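PDB 5DLL: aminopeptidase N from Francisella tularensis subsp. tularensis, which probably degrades intracellular peptides as a zinc-dependent M1-family aminopeptidase, releasing N-terminal residues, preferably alanine, from them. Local coordinates for residues F365-S370 / Y388-Y393; F412-K417 / D439-D444. One frame throughout, in Å; residues are numbered along the deposited sequence.

Interaction 1. Residues F365-S370 / Y388-Y393; sequences FAEDAS and YTVTVY
The carboxylate of E367 lies across T389, the residue before helix 390-423, and V390 and T391, its first two. With its CG anti to the backbone N (chi1 -173°) and the chain extended beyond it, E367 reaches out from its own helix and meets this helix start tip first. One oxygen does the polar work. E367 OE1 accepts the backbone T391 N at 3.1 Å, in a bond with a 152° angle at the hydrogen that meets the oxygen nearly along its C-O axis. It also accepts T391 OG1 at 2.6 Å, on the anti side and well out of the carboxylate plane. T391 keeps OG1 beside its own N (chi1 -66°), which allows both of its donors to converge on one atom. The hydroxyl has a second partner in Q364 NE2, which also bonds D368 OD2.

The carboxylate also lies against carbon. E367 OE2 rests against T389 CG2 at 3.4 Å, the two side chains crossing at about a right angle, and V390 CG2 lies 3.3 Å from the doubly bonded E367 OE1.

The start of the helix illustrates how first-turn N-H groups can be satisfied both by an N-cap and by a side chain from another helix. T389 is the N-cap residue, and its OG1 accepts a weak bond from V392 N at 3.3 Å while also bonding H374 NE2. E367 answers a different N-H from outside the helix, and its negative charge there would probably be favoured by the helix dipole. In the fold, the contact joins the last full turn of helix 349-369 to the first turn of helix 390-423. Beyond it, Y388 and Y393 pack on helix 328-346, Y393 touching the zinc ligand E332.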
ATOM      1  N   PHE A 365      -2.592   8.376 -11.390  1.00 54.11           N
ATOM      2  CA  PHE A 365      -2.760   9.275 -12.532  1.00 51.79           C
ATOM      3  C   PHE A 365      -1.800   8.900 -13.659  1.00 52.11           C
ATOM      4  O   PHE A 365      -2.183   8.919 -14.829  1.00 55.34           O
ATOM      5  CB  PHE A 365      -2.533  10.733 -12.108  1.00 52.89           C
ATOM      6  CG  PHE A 365      -3.733  11.393 -11.460  1.00 52.03           C
ATOM      7  CD1 PHE A 365      -4.784  10.649 -10.924  1.00 47.71           C
ATOM      8  CD2 PHE A 365      -3.790  12.780 -11.362  1.00 51.94           C
ATOM      9  CE1 PHE A 365      -5.864  11.277 -10.328  1.00 45.50           C
ATOM     10  CE2 PHE A 365      -4.870  13.409 -10.766  1.00 46.80           C
ATOM     11  CZ  PHE A 365      -5.907  12.657 -10.249  1.00 45.72           C
ATOM     12  N   ALA A 366      -0.564   8.550 -13.301  1.00 54.69           N
ATOM     13  CA  ALA A 366       0.446   8.135 -14.284  1.00 56.37           C
ATOM     14  C   ALA A 366       0.067   6.832 -14.990  1.00 63.49           C
ATOM     15  O   ALA A 366       0.351   6.662 -16.179  1.00 65.16           O
ATOM     16  CB  ALA A 366       1.813   7.997 -13.625  1.00 52.96           C
ATOM     17  N   GLU A 367      -0.562   5.918 -14.250  1.00 64.22           N
ATOM     18  CA  GLU A 367      -1.054   4.659 -14.810  1.00 55.02           C
ATOM     19  C   GLU A 367      -2.248   4.872 -15.748  1.00 55.62           C
ATOM     20  O   GLU A 367      -2.345   4.214 -16.785  1.00 71.39           O
ATOM     21  CB  GLU A 367      -1.436   3.695 -13.686  1.00 55.46           C
ATOM     22  CG  GLU A 367      -1.806   2.295 -14.154  1.00 60.47           C
ATOM     23  CD  GLU A 367      -1.869   1.297 -13.013  1.00 60.54           C
ATOM     24  OE1 GLU A 367      -2.611   1.545 -12.036  1.00 56.87           O
ATOM     25  OE2 GLU A 367      -1.178   0.262 -13.095  1.00 64.32           O
ATOM     26  N   ASP A 368      -3.149   5.783 -15.384  1.00 52.95           N
ATOM     27  CA  ASP A 368      -4.312   6.098 -16.219  1.00 56.65           C
ATOM     28  C   ASP A 368      -3.941   6.925 -17.458  1.00 66.22           C
ATOM     29  O   ASP A 368      -4.728   7.004 -18.405  1.00 79.30           O
ATOM     30  CB  ASP A 368      -5.399   6.823 -15.405  1.00 60.08           C
ATOM     31  CG  ASP A 368      -6.368   5.865 -14.704  1.00 64.61           C
ATOM     32  OD1 ASP A 368      -6.361   4.642 -14.986  1.00 75.33           O
ATOM     33  OD2 ASP A 368      -7.154   6.356 -13.866  1.00 56.03           O
ATOM     34  N   ALA A 369      -2.758   7.542 -17.444  1.00 69.82           N
ATOM     35  CA  ALA A 369      -2.218   8.251 -18.615  1.00 64.60           C
ATOM     36  C   ALA A 369      -1.478   7.309 -19.571  1.00 66.17           C
ATOM     37  O   ALA A 369      -1.262   7.648 -20.736  1.00 64.99           O
ATOM     38  CB  ALA A 369      -1.286   9.365 -18.164  1.00 61.63           C
ATOM     39  N   SER A 370      -1.099   6.133 -19.070  1.00 67.61           N
ATOM     40  CA  SER A 370      -0.282   5.175 -19.817  1.00 67.02           C
ATOM     41  C   SER A 370      -1.125   4.264 -20.724  1.00 69.50           C
ATOM     42  O   SER A 370      -2.360   4.267 -20.644  1.00 58.81           O
ATOM     43  CB  SER A 370       0.554   4.326 -18.837  1.00 64.83           C
ATOM     44  OG  SER A 370      -0.222   3.327 -18.186  1.00 54.50           O
ATOM     45  N   TYR A 388      -3.058  -6.416  -9.727  1.00 43.09           N
ATOM     46  CA  TYR A 388      -2.275  -5.861  -8.618  1.00 41.07           C
ATOM     47  C   TYR A 388      -1.658  -4.514  -9.000  1.00 41.15           C
ATOM     48  O   TYR A 388      -0.453  -4.410  -9.231  1.00 44.48           O
ATOM     49  CB  TYR A 388      -1.202  -6.862  -8.163  1.00 42.99           C
ATOM     50  CG  TYR A 388      -1.740  -8.248  -7.828  1.00 48.90           C
ATOM     51  CD1 TYR A 388      -3.048  -8.426  -7.369  1.00 50.62           C
ATOM     52  CD2 TYR A 388      -0.935  -9.381  -7.950  1.00 50.86           C
ATOM     53  CE1 TYR A 388      -3.538  -9.682  -7.060  1.00 53.53           C
ATOM     54  CE2 TYR A 388      -1.424 -10.644  -7.640  1.00 57.54           C
ATOM     55  CZ  TYR A 388      -2.728 -10.784  -7.193  1.00 56.96           C
ATOM     56  OH  TYR A 388      -3.243 -12.017  -6.873  1.00 64.05           O
ATOM     57  N   THR A 389      -2.507  -3.489  -9.049  1.00 40.77           N
ATOM     58  CA  THR A 389      -2.129  -2.152  -9.506  1.00 41.16           C
ATOM     59  C   THR A 389      -2.694  -1.089  -8.580  1.00 41.76           C
ATOM     60  O   THR A 389      -3.669  -1.333  -7.865  1.00 46.73           O
ATOM     61  CB  THR A 389      -2.683  -1.871 -10.914  1.00 44.32           C
ATOM     62  OG1 THR A 389      -4.106  -2.044 -10.915  1.00 48.45           O
ATOM     63  CG2 THR A 389      -2.067  -2.808 -11.933  1.00 42.91           C
ATOM     64  N   VAL A 390      -2.082   0.094  -8.606  1.00 40.20           N
ATOM     65  CA  VAL A 390      -2.564   1.234  -7.818  1.00 37.81           C
ATOM     66  C   VAL A 390      -3.980   1.670  -8.214  1.00 38.20           C
ATOM     67  O   VAL A 390      -4.758   2.106  -7.370  1.00 39.11           O
ATOM     68  CB  VAL A 390      -1.594   2.441  -7.869  1.00 39.53           C
ATOM     69  CG1 VAL A 390      -0.277   2.082  -7.201  1.00 43.50           C
ATOM     70  CG2 VAL A 390      -1.353   2.916  -9.296  1.00 41.70           C
ATOM     71  N   THR A 391      -4.319   1.541  -9.491  1.00 42.28           N
ATOM     72  CA  THR A 391      -5.692   1.756  -9.937  1.00 41.35           C
ATOM     73  C   THR A 391      -6.679   0.872  -9.162  1.00 41.60           C
ATOM     74  O   THR A 391      -7.643   1.371  -8.592  1.00 49.45           O
ATOM     75  CB  THR A 391      -5.832   1.477 -11.446  1.00 41.71           C
ATOM     76  OG1 THR A 391      -5.078   2.450 -12.184  1.00 39.05           O
ATOM     77  CG2 THR A 391      -7.298   1.517 -11.884  1.00 39.14           C
ATOM     78  N   VAL A 392      -6.431  -0.433  -9.136  1.00 39.57           N
ATOM     79  CA  VAL A 392      -7.364  -1.380  -8.518  1.00 42.16           C
ATOM     80  C   VAL A 392      -7.417  -1.226  -6.987  1.00 47.01           C
ATOM     81  O   VAL A 392      -8.493  -1.272  -6.396  1.00 41.94           O
ATOM     82  CB  VAL A 392      -7.013  -2.840  -8.895  1.00 43.20           C
ATOM     83  CG1 VAL A 392      -7.859  -3.841  -8.114  1.00 47.96           C
ATOM     84  CG2 VAL A 392      -7.194  -3.064 -10.389  1.00 48.00           C
ATOM     85  N   TYR A 393      -6.259  -1.036  -6.358  1.00 47.85           N
ATOM     86  CA  TYR A 393      -6.170  -0.974  -4.895  1.00 48.54           C
ATOM     87  C   TYR A 393      -6.442   0.427  -4.350  1.00 47.23           C
ATOM     88  O   TYR A 393      -7.354   0.625  -3.540  1.00 43.18           O
ATOM     89  CB  TYR A 393      -4.785  -1.436  -4.426  1.00 53.59           C
ATOM     90  CG  TYR A 393      -4.604  -2.938  -4.414  1.00 63.64           C
ATOM     91  CD1 TYR A 393      -4.851  -3.704  -5.557  1.00 65.76           C
ATOM     92  CD2 TYR A 393      -4.176  -3.599  -3.261  1.00 60.48           C
ATOM     93  CE1 TYR A 393      -4.687  -5.078  -5.548  1.00 61.72           C
ATOM     94  CE2 TYR A 393      -4.004  -4.974  -3.247  1.00 66.28           C
ATOM     95  CZ  TYR A 393      -4.259  -5.709  -4.393  1.00 59.72           C
ATOM     96  OH  TYR A 393      -4.093  -7.074  -4.385  1.00 64.20           O
TER

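Interaction 2. Residues F412-K417 / D439-D444; sequences FQKGMK and DANNRD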
ATOM      1  N   PHE A 412     -22.859   5.588   6.285  1.00 45.21           N
ATOM      2  CA  PHE A 412     -21.878   4.647   5.761  1.00 42.34           C
ATOM      3  C   PHE A 412     -21.828   3.384   6.622  1.00 44.44           C
ATOM      4  O   PHE A 412     -21.770   2.276   6.090  1.00 55.63           O
ATOM      5  CB  PHE A 412     -20.503   5.311   5.707  1.00 44.76           C
ATOM      6  CG  PHE A 412     -19.441   4.476   5.042  1.00 40.80           C
ATOM      7  CD1 PHE A 412     -19.360   4.408   3.656  1.00 41.88           C
ATOM      8  CD2 PHE A 412     -18.507   3.781   5.800  1.00 37.41           C
ATOM      9  CE1 PHE A 412     -18.377   3.652   3.038  1.00 38.21           C
ATOM     10  CE2 PHE A 412     -17.522   3.025   5.188  1.00 40.52           C
ATOM     11  CZ  PHE A 412     -17.459   2.958   3.804  1.00 37.73           C
ATOM     12  N   GLN A 413     -21.860   3.553   7.944  1.00 44.45           N
ATOM     13  CA  GLN A 413     -21.932   2.419   8.872  1.00 45.47           C
ATOM     14  C   GLN A 413     -23.262   1.666   8.755  1.00 47.50           C
ATOM     15  O   GLN A 413     -23.293   0.444   8.888  1.00 47.15           O
ATOM     16  CB  GLN A 413     -21.727   2.873  10.322  1.00 46.56           C
ATOM     17  CG  GLN A 413     -20.353   3.450  10.630  1.00 46.76           C
ATOM     18  CD  GLN A 413     -19.218   2.485  10.351  1.00 52.37           C
ATOM     19  OE1 GLN A 413     -19.394   1.266  10.393  1.00 56.32           O
ATOM     20  NE2 GLN A 413     -18.037   3.031  10.062  1.00 49.50           N
ATOM     21  N   LYS A 414     -24.355   2.391   8.519  1.00 50.91           N
ATOM     22  CA  LYS A 414     -25.645   1.762   8.190  1.00 55.50           C
ATOM     23  C   LYS A 414     -25.522   0.858   6.959  1.00 51.24           C
ATOM     24  O   LYS A 414     -26.158  -0.195   6.885  1.00 50.01           O
ATOM     25  CB  LYS A 414     -26.731   2.813   7.919  1.00 58.40           C
ATOM     26  CG  LYS A 414     -27.392   3.423   9.144  1.00 58.66           C
ATOM     27  CD  LYS A 414     -28.500   4.373   8.706  1.00 66.19           C
ATOM     28  CE  LYS A 414     -29.226   5.008   9.883  1.00 77.77           C
ATOM     29  NZ  LYS A 414     -28.388   5.992  10.623  1.00 81.26           N
ATOM     30  N   GLY A 415     -24.721   1.294   5.989  1.00 49.82           N
ATOM     31  CA  GLY A 415     -24.475   0.527   4.774  1.00 47.72           C
ATOM     32  C   GLY A 415     -23.586  -0.685   4.986  1.00 46.68           C
ATOM     33  O   GLY A 415     -23.789  -1.715   4.343  1.00 47.97           O
ATOM     34  N   MET A 416     -22.592  -0.560   5.869  1.00 44.17           N
ATOM     35  CA  MET A 416     -21.751  -1.701   6.262  1.00 42.44           C
ATOM     36  C   MET A 416     -22.590  -2.726   7.012  1.00 47.09           C
ATOM     37  O   MET A 416     -22.537  -3.919   6.718  1.00 48.37           O
ATOM     38  CB  MET A 416     -20.598  -1.260   7.168  1.00 40.29           C
ATOM     39  CG  MET A 416     -19.600  -0.313   6.526  1.00 41.84           C
ATOM     40  SD  MET A 416     -18.751  -1.030   5.111  1.00 45.96           S
ATOM     41  CE  MET A 416     -17.898  -2.404   5.886  1.00 51.46           C
ATOM     42  N   LYS A 417     -23.354  -2.242   7.989  1.00 50.44           N
ATOM     43  CA  LYS A 417     -24.277  -3.068   8.767  1.00 55.04           C
ATOM     44  C   LYS A 417     -25.147  -3.946   7.852  1.00 54.19           C
ATOM     45  O   LYS A 417     -25.266  -5.154   8.079  1.00 53.05           O
ATOM     46  CB  LYS A 417     -25.151  -2.160   9.648  1.00 62.43           C
ATOM     47  CG  LYS A 417     -26.124  -2.875  10.576  1.00 81.15           C
ATOM     48  CD  LYS A 417     -25.514  -3.173  11.936  1.00 87.03           C
ATOM     49  CE  LYS A 417     -26.535  -3.816  12.864  1.00 86.67           C
ATOM     50  NZ  LYS A 417     -26.043  -3.902  14.266  1.00 85.88           N
ATOM     51  N   ASP A 439     -29.207   1.165  -0.514  1.00 58.53           N
ATOM     52  CA  ASP A 439     -30.483   0.770   0.078  1.00 58.34           C
ATOM     53  C   ASP A 439     -30.581   1.065   1.576  1.00 58.36           C
ATOM     54  O   ASP A 439     -31.656   1.397   2.067  1.00 68.21           O
ATOM     55  CB  ASP A 439     -30.752  -0.716  -0.188  1.00 59.98           C
ATOM     56  CG  ASP A 439     -30.932  -1.030  -1.674  1.00 65.30           C
ATOM     57  OD1 ASP A 439     -31.509  -0.193  -2.405  1.00 67.07           O
ATOM     58  OD2 ASP A 439     -30.498  -2.121  -2.109  1.00 57.78           O
ATOM     59  N   ALA A 440     -29.468   0.952   2.298  1.00 59.67           N
ATOM     60  CA  ALA A 440     -29.444   1.263   3.733  1.00 57.57           C
ATOM     61  C   ALA A 440     -29.689   2.746   4.012  1.00 62.99           C
ATOM     62  O   ALA A 440     -30.076   3.113   5.124  1.00 59.34           O
ATOM     63  CB  ALA A 440     -28.119   0.833   4.350  1.00 53.49           C
ATOM     64  N   ASN A 441     -29.447   3.589   3.007  1.00 68.55           N
ATOM     65  CA  ASN A 441     -29.621   5.034   3.127  1.00 64.46           C
ATOM     66  C   ASN A 441     -30.657   5.607   2.166  1.00 65.69           C
ATOM     67  O   ASN A 441     -30.624   6.796   1.850  1.00 75.91           O
ATOM     68  CB  ASN A 441     -28.273   5.718   2.923  1.00 62.02           C
ATOM     69  CG  ASN A 441     -27.305   5.400   4.034  1.00 59.95           C
ATOM     70  OD1 ASN A 441     -27.371   5.997   5.106  1.00 67.26           O
ATOM     71  ND2 ASN A 441     -26.419   4.437   3.801  1.00 58.47           N
ATOM     72  N   ASN A 442     -31.583   4.768   1.713  1.00 68.55           N
ATOM     73  CA  ASN A 442     -32.725   5.235   0.939  1.00 76.30           C
ATOM     74  C   ASN A 442     -32.271   6.156  -0.199  1.00 68.08           C
ATOM     75  O   ASN A 442     -32.715   7.297  -0.308  1.00 65.91           O
ATOM     76  CB  ASN A 442     -33.707   5.953   1.881  1.00 80.15           C
ATOM     77  CG  ASN A 442     -35.103   6.086   1.296  1.00 86.99           C
ATOM     78  OD1 ASN A 442     -35.445   5.435   0.308  1.00 86.49           O
ATOM     79  ND2 ASN A 442     -35.926   6.927   1.920  1.00 82.16           N
ATOM     80  N   ARG A 443     -31.375   5.644  -1.038  1.00 75.31           N
ATOM     81  CA  ARG A 443     -30.715   6.458  -2.055  1.00 69.49           C
ATOM     82  C   ARG A 443     -30.443   5.687  -3.351  1.00 69.93           C
ATOM     83  O   ARG A 443     -30.433   4.451  -3.360  1.00 69.68           O
ATOM     84  CB  ARG A 443     -29.407   6.989  -1.482  1.00 64.98           C
ATOM     85  CG  ARG A 443     -28.908   8.256  -2.135  1.00 63.69           C
ATOM     86  CD  ARG A 443     -27.991   8.991  -1.186  1.00 62.64           C
ATOM     87  NE  ARG A 443     -27.372  10.144  -1.820  1.00 63.01           N
ATOM     88  CZ  ARG A 443     -26.534  10.974  -1.207  1.00 65.10           C
ATOM     89  NH1 ARG A 443     -26.210  10.783   0.072  1.00 61.45           N
ATOM     90  NH2 ARG A 443     -26.018  11.999  -1.876  1.00 66.95           N
ATOM     91  N   ASP A 444     -30.231   6.429  -4.438  1.00 71.35           N
ATOM     92  CA  ASP A 444     -29.995   5.851  -5.762  1.00 72.32           C
ATOM     93  C   ASP A 444     -28.562   6.126  -6.232  1.00 69.57           C
ATOM     94  O   ASP A 444     -28.220   7.267  -6.564  1.00 61.26           O
ATOM     95  CB  ASP A 444     -31.001   6.417  -6.775  1.00 74.73           C
ATOM     96  CG  ASP A 444     -30.994   5.661  -8.097  1.00 78.62           C
ATOM     97  OD1 ASP A 444     -31.028   4.412  -8.076  1.00 81.53           O
ATOM     98  OD2 ASP A 444     -30.964   6.317  -9.159  1.00 80.71           O
TER
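A440 and N441 press against K414 and G415 from a Schellman motif, the turn that ends helix 430-439. N442, with positive phi, is its C-prime residue, and a type I turn runs from D439 to N442. The example illustrates how the turn that ends a helix can be set against a neighbouring helix, here helix 390-423.

Between the two segments the contact is van der Waals in kind; A440, K414 and N441 share it about equally, and A440 comes closest. Its CB bond points at the helix, and the methyl settles on the backbone between K414 and G415, with A440 CB 3.4 Å from K414 O and 3.7 Å from G415 CA. The approach of main chains is close, with G415 CA and A440 CA 5.1 Å apart. K414 lays its aliphatic part along the turn. CG stands beside the backbone N, anti to the carbonyl carbon (chi1 -81°), and this sends the chain past the turn, where K414 CD passes N441 OD1 at 4.1 Å and the chain then bends at chi4, its ammonium end leading away.

Polar links run from the turn to partners outside the two segments. D439 forms a salt bridge with R422 farther along helix 390-423, while R443 extends away from the turn, bonding L406 O through NH1 and pairing through NH2 with E515 in a salt bridge.

N441 brings the two kinds together. Its side chain starts out alongside the helix and turns its amide inward, so that N441 ND2 approaches G415 N to 4.2 Å without bonding it; the hydrogen bonds of N441 ND2 go instead to G411 O of helix 390-423 and to M437 O of helix 430-439.

How the interactions relate
The two contacts come in series along the chain, interaction 1 closing before interaction 2 opens, and both lie within the peptidase family M1 range. Helix 390-423 is their common element: interaction 1 engages its first turn and interaction 2 a stretch near its far end. Their centres are 29 Å apart and their nearest atoms about 13 Å, so they do not touch. Interaction 1 is the nearer to the catalytic metal, with the side chain of T389 about 13 Å from the zinc ion, whereas interaction 2 lies away from the metal sites. The shared helix therefore ties the zone near the zinc site to a part of the M1 domain remote from it.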